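Local coordinates for protein 2,5-dihydroxypyridine 5,6-dioxygenase (Pseudomonas putida KT2440, PDB 7CUP) that catalyses the iron-dependent dioxygenolytic opening of the 2,5-dihydroxypyridine ring between carbons 5 and 6, giving N-formylmaleamate in aerobic nicotinate degradation, at residues A[216-229]-A[239-251]. Numbering follows the deposited sequence.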
loop_
_atom_site.group_PDB
_atom_site.type_symbol
_atom_site.label_atom_id
_atom_site.label_comp_id
_atom_site.label_asym_id
_atom_site.label_seq_id
_atom_site.Cartn_x
_atom_site.Cartn_y
_atom_site.Cartn_z
ATOM N N ILE A 216 -24.467 -24.325 13.915
ATOM C CA ILE A 216 -24.015 -23.541 15.090
ATOM C C ILE A 216 -23.098 -22.407 14.630
ATOM O O ILE A 216 -22.134 -22.697 13.925
ATOM C CB ILE A 216 -23.349 -24.423 16.148
ATOM C CG1 ILE A 216 -24.252 -25.594 16.530
ATOM C CG2 ILE A 216 -23.000 -23.547 17.331
ATOM C CD1 ILE A 216 -23.581 -26.598 17.382
ATOM N N LEU A 217 -23.424 -21.170 15.029
ATOM C CA LEU A 217 -22.554 -19.984 14.873
ATOM C C LEU A 217 -21.991 -19.639 16.251
ATOM O O LEU A 217 -22.747 -19.641 17.209
ATOM C CB LEU A 217 -23.421 -18.864 14.290
ATOM C CG LEU A 217 -24.157 -19.201 12.997
ATOM C CD1 LEU A 217 -25.015 -18.041 12.563
ATOM C CD2 LEU A 217 -23.185 -19.565 11.883
ATOM N N PRO A 218 -20.691 -19.314 16.423
ATOM C CA PRO A 218 -19.742 -19.104 15.314
ATOM C C PRO A 218 -18.938 -20.294 14.752
ATOM O O PRO A 218 -18.009 -20.030 14.029
ATOM C CB PRO A 218 -18.724 -18.139 15.950
ATOM C CG PRO A 218 -18.657 -18.602 17.381
ATOM C CD PRO A 218 -20.071 -19.037 17.736
ATOM N N PHE A 219 -19.313 -21.549 15.010
ATOM C CA PHE A 219 -18.559 -22.717 14.488
ATOM C C PHE A 219 -18.696 -22.760 12.960
ATOM O O PHE A 219 -17.780 -23.235 12.296
ATOM C CB PHE A 219 -19.009 -24.057 15.079
ATOM C CG PHE A 219 -19.060 -24.167 16.587
ATOM C CD1 PHE A 219 -18.422 -23.254 17.406
ATOM C CD2 PHE A 219 -19.778 -25.195 17.188
ATOM C CE1 PHE A 219 -18.496 -23.368 18.788
ATOM C CE2 PHE A 219 -19.839 -25.317 18.572
ATOM C CZ PHE A 219 -19.225 -24.379 19.369
ATOM N N LYS A 220 -19.833 -22.335 12.425
ATOM C CA LYS A 220 -20.119 -22.349 10.967
ATOM C C LYS A 220 -19.953 -23.765 10.396
ATOM O O LYS A 220 -19.315 -23.903 9.352
ATOM C CB LYS A 220 -19.228 -21.328 10.259
ATOM C CG LYS A 220 -19.469 -19.902 10.712
ATOM C CD LYS A 220 -18.341 -18.959 10.451
ATOM C CE LYS A 220 -18.752 -17.547 10.746
ATOM N NZ LYS A 220 -17.596 -16.745 11.188
ATOM N N ASN A 221 -20.542 -24.764 11.055
ATOM C CA ASN A 221 -20.575 -26.175 10.593
ATOM C C ASN A 221 -22.025 -26.540 10.388
ATOM O O ASN A 221 -22.850 -26.055 11.151
ATOM C CB ASN A 221 -19.983 -27.157 11.608
ATOM C CG ASN A 221 -18.487 -26.991 11.761
ATOM O OD1 ASN A 221 -17.922 -27.170 12.854
ATOM N ND2 ASN A 221 -17.842 -26.657 10.653
ATOM N N TYR A 222 -22.304 -27.327 9.370
ATOM C CA TYR A 222 -23.555 -28.111 9.268
ATOM C C TYR A 222 -23.374 -29.365 10.127
ATOM O O TYR A 222 -22.412 -30.105 9.890
ATOM C CB TYR A 222 -23.841 -28.459 7.812
ATOM C CG TYR A 222 -24.054 -27.273 6.912
ATOM C CD1 TYR A 222 -25.292 -26.670 6.805
ATOM C CD2 TYR A 222 -23.042 -26.800 6.095
ATOM C CE1 TYR A 222 -25.523 -25.636 5.909
ATOM C CE2 TYR A 222 -23.248 -25.752 5.213
ATOM C CZ TYR A 222 -24.491 -25.150 5.124
ATOM O OH TYR A 222 -24.682 -24.098 4.260
ATOM N N CYS A 223 -24.250 -29.594 11.100
ATOM C CA CYS A 223 -24.210 -30.822 11.944
ATOM C C CYS A 223 -24.286 -32.056 11.038
ATOM O O CYS A 223 -25.148 -32.085 10.152
ATOM C CB CYS A 223 -25.353 -30.831 12.950
ATOM S SG CYS A 223 -25.150 -29.538 14.195
ATOM N N ARG A 224 -23.421 -33.036 11.243
ATOM C CA ARG A 224 -23.481 -34.312 10.484
ATOM C C ARG A 224 -24.137 -35.388 11.356
ATOM O O ARG A 224 -24.514 -36.416 10.812
ATOM C CB ARG A 224 -22.079 -34.649 9.958
ATOM C CG ARG A 224 -21.547 -33.637 8.950
ATOM C CD ARG A 224 -22.534 -33.410 7.817
ATOM N NE ARG A 224 -22.844 -34.652 7.078
ATOM C CZ ARG A 224 -22.297 -35.008 5.914
ATOM N NH1 ARG A 224 -21.414 -34.226 5.315
ATOM N NH2 ARG A 224 -22.664 -36.131 5.322
ATOM N N GLU A 225 -24.336 -35.128 12.639
ATOM C CA GLU A 225 -25.219 -35.944 13.512
ATOM C C GLU A 225 -25.974 -34.987 14.429
ATOM O O GLU A 225 -25.501 -33.869 14.666
ATOM C CB GLU A 225 -24.473 -36.972 14.374
ATOM C CG GLU A 225 -23.018 -37.201 14.006
ATOM C CD GLU A 225 -22.214 -37.942 15.072
ATOM O OE1 GLU A 225 -21.034 -37.532 15.344
ATOM O OE2 GLU A 225 -22.773 -38.936 15.631
ATOM N N ARG A 226 -27.089 -35.451 14.967
ATOM C CA ARG A 226 -27.995 -34.667 15.834
ATOM C C ARG A 226 -27.289 -34.243 17.122
ATOM O O ARG A 226 -26.435 -34.972 17.639
ATOM C CB ARG A 226 -29.236 -35.507 16.135
ATOM C CG ARG A 226 -30.063 -35.781 14.898
ATOM C CD ARG A 226 -31.384 -36.422 15.239
ATOM N NE ARG A 226 -32.240 -36.371 14.071
ATOM C CZ ARG A 226 -33.328 -37.113 13.894
ATOM N NH1 ARG A 226 -33.685 -37.987 14.822
ATOM N NH2 ARG A 226 -34.048 -36.972 12.790
ATOM N N ILE A 227 -27.630 -33.060 17.606
ATOM C CA ILE A 227 -27.359 -32.657 19.007
ATOM C C ILE A 227 -28.719 -32.442 19.643
ATOM O O ILE A 227 -29.523 -31.734 19.020
ATOM C CB ILE A 227 -26.475 -31.405 19.084
ATOM C CG1 ILE A 227 -25.165 -31.607 18.318
ATOM C CG2 ILE A 227 -26.235 -31.011 20.527
ATOM C CD1 ILE A 227 -24.364 -30.340 18.177
ATOM N N THR A 228 -28.970 -33.114 20.770
ATOM C CA THR A 228 -30.172 -32.902 21.612
ATOM C C THR A 228 -29.810 -31.977 22.780
ATOM O O THR A 228 -28.865 -32.305 23.533
ATOM C CB THR A 228 -30.718 -34.238 22.131
ATOM O OG1 THR A 228 -30.920 -35.099 21.017
ATOM C CG2 THR A 228 -32.034 -34.067 22.859
ATOM N N LEU A 229 -30.527 -30.863 22.911
ATOM C CA LEU A 229 -30.427 -29.929 24.063
ATOM C C LEU A 229 -31.693 -30.061 24.918
ATOM O O LEU A 229 -32.813 -29.852 24.398
ATOM C CB LEU A 229 -30.267 -28.493 23.560
ATOM C CG LEU A 229 -29.186 -28.296 22.504
ATOM C CD1 LEU A 229 -29.273 -26.905 21.913
ATOM C CD2 LEU A 229 -27.827 -28.531 23.114
ATOM N N ILE A 239 -26.638 -31.730 27.012
ATOM C CA ILE A 239 -26.180 -31.710 25.593
ATOM C C ILE A 239 -25.716 -33.123 25.201
ATOM O O ILE A 239 -24.674 -33.594 25.739
ATOM C CB ILE A 239 -25.078 -30.654 25.410
ATOM C CG1 ILE A 239 -25.538 -29.278 25.902
ATOM C CG2 ILE A 239 -24.611 -30.639 23.960
ATOM C CD1 ILE A 239 -24.461 -28.196 25.853
ATOM N N HIS A 240 -26.438 -33.760 24.276
ATOM C CA HIS A 240 -26.262 -35.188 23.909
ATOM C C HIS A 240 -26.129 -35.390 22.398
ATOM O O HIS A 240 -26.956 -34.867 21.639
ATOM C CB HIS A 240 -27.445 -36.001 24.442
ATOM C CG HIS A 240 -27.654 -35.738 25.884
ATOM N ND1 HIS A 240 -28.804 -35.125 26.369
ATOM C CD2 HIS A 240 -26.816 -35.916 26.921
ATOM C CE1 HIS A 240 -28.679 -34.982 27.669
ATOM N NE2 HIS A 240 -27.462 -35.463 28.035
ATOM N N GLY A 241 -25.172 -36.231 22.024
ATOM C CA GLY A 241 -24.958 -36.749 20.665
ATOM C C GLY A 241 -23.650 -37.511 20.632
ATOM O O GLY A 241 -23.267 -38.046 21.680
ATOM N N GLY A 242 -22.959 -37.491 19.495
ATOM C CA GLY A 242 -21.610 -38.061 19.341
ATOM C C GLY A 242 -20.570 -36.959 19.329
ATOM O O GLY A 242 -20.255 -36.423 20.404
ATOM N N PHE A 243 -20.095 -36.569 18.150
ATOM C CA PHE A 243 -18.895 -35.703 18.066
ATOM C C PHE A 243 -19.302 -34.233 18.233
ATOM O O PHE A 243 -18.669 -33.552 19.035
ATOM C CB PHE A 243 -18.091 -35.957 16.788
ATOM C CG PHE A 243 -17.030 -34.913 16.585
ATOM C CD1 PHE A 243 -16.024 -34.756 17.521
ATOM C CD2 PHE A 243 -17.116 -34.013 15.540
ATOM C CE1 PHE A 243 -15.090 -33.744 17.370
ATOM C CE2 PHE A 243 -16.173 -33.008 15.384
ATOM C CZ PHE A 243 -15.155 -32.883 16.294
ATOM N N GLU A 244 -20.279 -33.759 17.470
ATOM C CA GLU A 244 -20.702 -32.351 17.548
ATOM C C GLU A 244 -20.981 -32.020 19.021
ATOM O O GLU A 244 -20.511 -30.984 19.470
ATOM C CB GLU A 244 -21.913 -32.058 16.668
ATOM C CG GLU A 244 -21.572 -31.795 15.207
ATOM C CD GLU A 244 -21.644 -33.029 14.338
ATOM O OE1 GLU A 244 -21.415 -32.906 13.126
ATOM O OE2 GLU A 244 -21.933 -34.112 14.888
ATOM N N ALA A 245 -21.719 -32.879 19.733
ATOM C CA ALA A 245 -22.114 -32.669 21.145
ATOM C C ALA A 245 -20.866 -32.535 22.011
ATOM O O ALA A 245 -20.785 -31.628 22.816
ATOM C CB ALA A 245 -22.992 -33.803 21.611
ATOM N N GLU A 246 -19.899 -33.412 21.864
ATOM C CA GLU A 246 -18.685 -33.328 22.710
ATOM C C GLU A 246 -17.954 -32.001 22.433
ATOM O O GLU A 246 -17.441 -31.382 23.377
ATOM C CB GLU A 246 -17.752 -34.486 22.388
ATOM C CG GLU A 246 -16.532 -34.527 23.277
ATOM C CD GLU A 246 -15.613 -35.650 22.860
ATOM O OE1 GLU A 246 -14.534 -35.763 23.425
ATOM O OE2 GLU A 246 -15.992 -36.411 21.956
ATOM N N TYR A 247 -17.872 -31.601 21.168
ATOM C CA TYR A 247 -17.196 -30.343 20.756
ATOM C C TYR A 247 -17.956 -29.166 21.366
ATOM O O TYR A 247 -17.304 -28.285 21.941
ATOM C CB TYR A 247 -17.079 -30.240 19.235
ATOM C CG TYR A 247 -16.383 -28.996 18.735
ATOM C CD1 TYR A 247 -17.053 -27.791 18.640
ATOM C CD2 TYR A 247 -15.065 -29.019 18.327
ATOM C CE1 TYR A 247 -16.437 -26.640 18.171
ATOM C CE2 TYR A 247 -14.444 -27.885 17.824
ATOM C CZ TYR A 247 -15.129 -26.685 17.755
ATOM O OH TYR A 247 -14.536 -25.540 17.320
ATOM N N LEU A 248 -19.287 -29.158 21.253
ATOM C CA LEU A 248 -20.130 -28.077 21.832
ATOM C C LEU A 248 -19.915 -28.061 23.343
ATOM O O LEU A 248 -19.688 -26.966 23.890
ATOM C CB LEU A 248 -21.600 -28.289 21.479
ATOM C CG LEU A 248 -22.550 -27.206 21.981
ATOM C CD1 LEU A 248 -22.067 -25.797 21.609
ATOM C CD2 LEU A 248 -23.970 -27.453 21.493
ATOM N N ARG A 249 -19.958 -29.218 24.007
ATOM C CA ARG A 249 -19.835 -29.248 25.490
ATOM C C ARG A 249 -18.464 -28.696 25.896
ATOM O O ARG A 249 -18.387 -27.934 26.855
ATOM C CB ARG A 249 -20.004 -30.653 26.079
ATOM C CG ARG A 249 -21.430 -31.159 26.212
ATOM C CD ARG A 249 -21.438 -32.482 27.000
ATOM N NE ARG A 249 -20.616 -33.546 26.400
ATOM C CZ ARG A 249 -21.034 -34.416 25.486
ATOM N NH1 ARG A 249 -22.271 -34.386 25.019
ATOM N NH2 ARG A 249 -20.203 -35.335 25.036
ATOM N N ASP A 250 -17.407 -29.086 25.200
ATOM C CA ASP A 250 -16.032 -28.651 25.526
ATOM C C ASP A 250 -15.902 -27.140 25.294
ATOM O O ASP A 250 -15.176 -26.462 26.059
ATOM C CB ASP A 250 -15.033 -29.457 24.703
ATOM C CG ASP A 250 -13.600 -29.395 25.179
ATOM O OD1 ASP A 250 -13.178 -30.304 25.905
ATOM O OD2 ASP A 250 -12.914 -28.450 24.805
ATOM N N TYR A 251 -16.535 -26.615 24.249
ATOM C CA TYR A 251 -16.441 -25.175 23.925
ATOM C C TYR A 251 -17.086 -24.383 25.054
ATOM O O TYR A 251 -16.473 -23.465 25.598
ATOM C CB TYR A 251 -17.127 -24.863 22.601
ATOM C CG TYR A 251 -17.055 -23.407 22.222
ATOM C CD1 TYR A 251 -15.876 -22.860 21.731
ATOM C CD2 TYR A 251 -18.148 -22.569 22.372
ATOM C CE1 TYR A 251 -15.811 -21.524 21.361
ATOM C CE2 TYR A 251 -18.104 -21.234 22.002
ATOM C CZ TYR A 251 -16.928 -20.713 21.493
ATOM O OH TYR A 251 -16.845 -19.394 21.164
HETATM O O HOH W 1 -23.570 -35.078 17.964
HETATM O O HOH W 2 -28.759 -35.985 20.069
#
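Tyr247 and Tyr251, one helical turn apart, both hold CG anti to the backbone N (chi1 -179° and -180°), which sets their rings out from helix 243-251 to meet Phe219 from two directions. The edge of Tyr247 points at one face of Phe219, with CE1 over the ring centre and 3.7 Å from Phe219 CE2. Phe219 in turn presents its own edge to the face of Tyr251, the two ring centroids 5.0 Å apart, so the three rings form two successive T-shaped stacks. Ile216 CG2 lies over the opposite face of Phe219, toward the rim, and Leu248 CD1 approaches CE2 obliquely. Replacing Phe219 with alanine would remove the ring shared by both stacks and would probably open a gap between Ile216, Leu248 and the two tyrosines.

At the start of the helix, Glu244 bends at chi2 (93°) and curls its carboxylate back to the loop. The N-H of Arg224 reaches Glu244 OE1 at 2.8 Å, nearly straight but from above the carboxylate plane; Glu225 N adds a weak bond to OE2. In return, Glu225 OE1 accepts from Phe243 N at 3.1 Å, in the first turn of the helix. OE1 of Glu225 lies 3.6 Å from OE2 of Glu244, an approach of like charges probably eased by Arg224 of a second subunit, which forms salt bridges to both glutamates. Ile227 CD1 packs on Glu244 CB at 3.4 Å.

Thr228 and His240 exchange two backbone hydrogen bonds, and Leu229 CD2 lies beside Ile239 CG1 on the face turned to Leu248. The second subunit meets both the carboxylates and the aromatic cluster, its Tyr222 stacking edge-to-face with Tyr247. The whole is an antiparallel beta hairpin, strands 227-232 and 235-240, running into a helix that packs back on it.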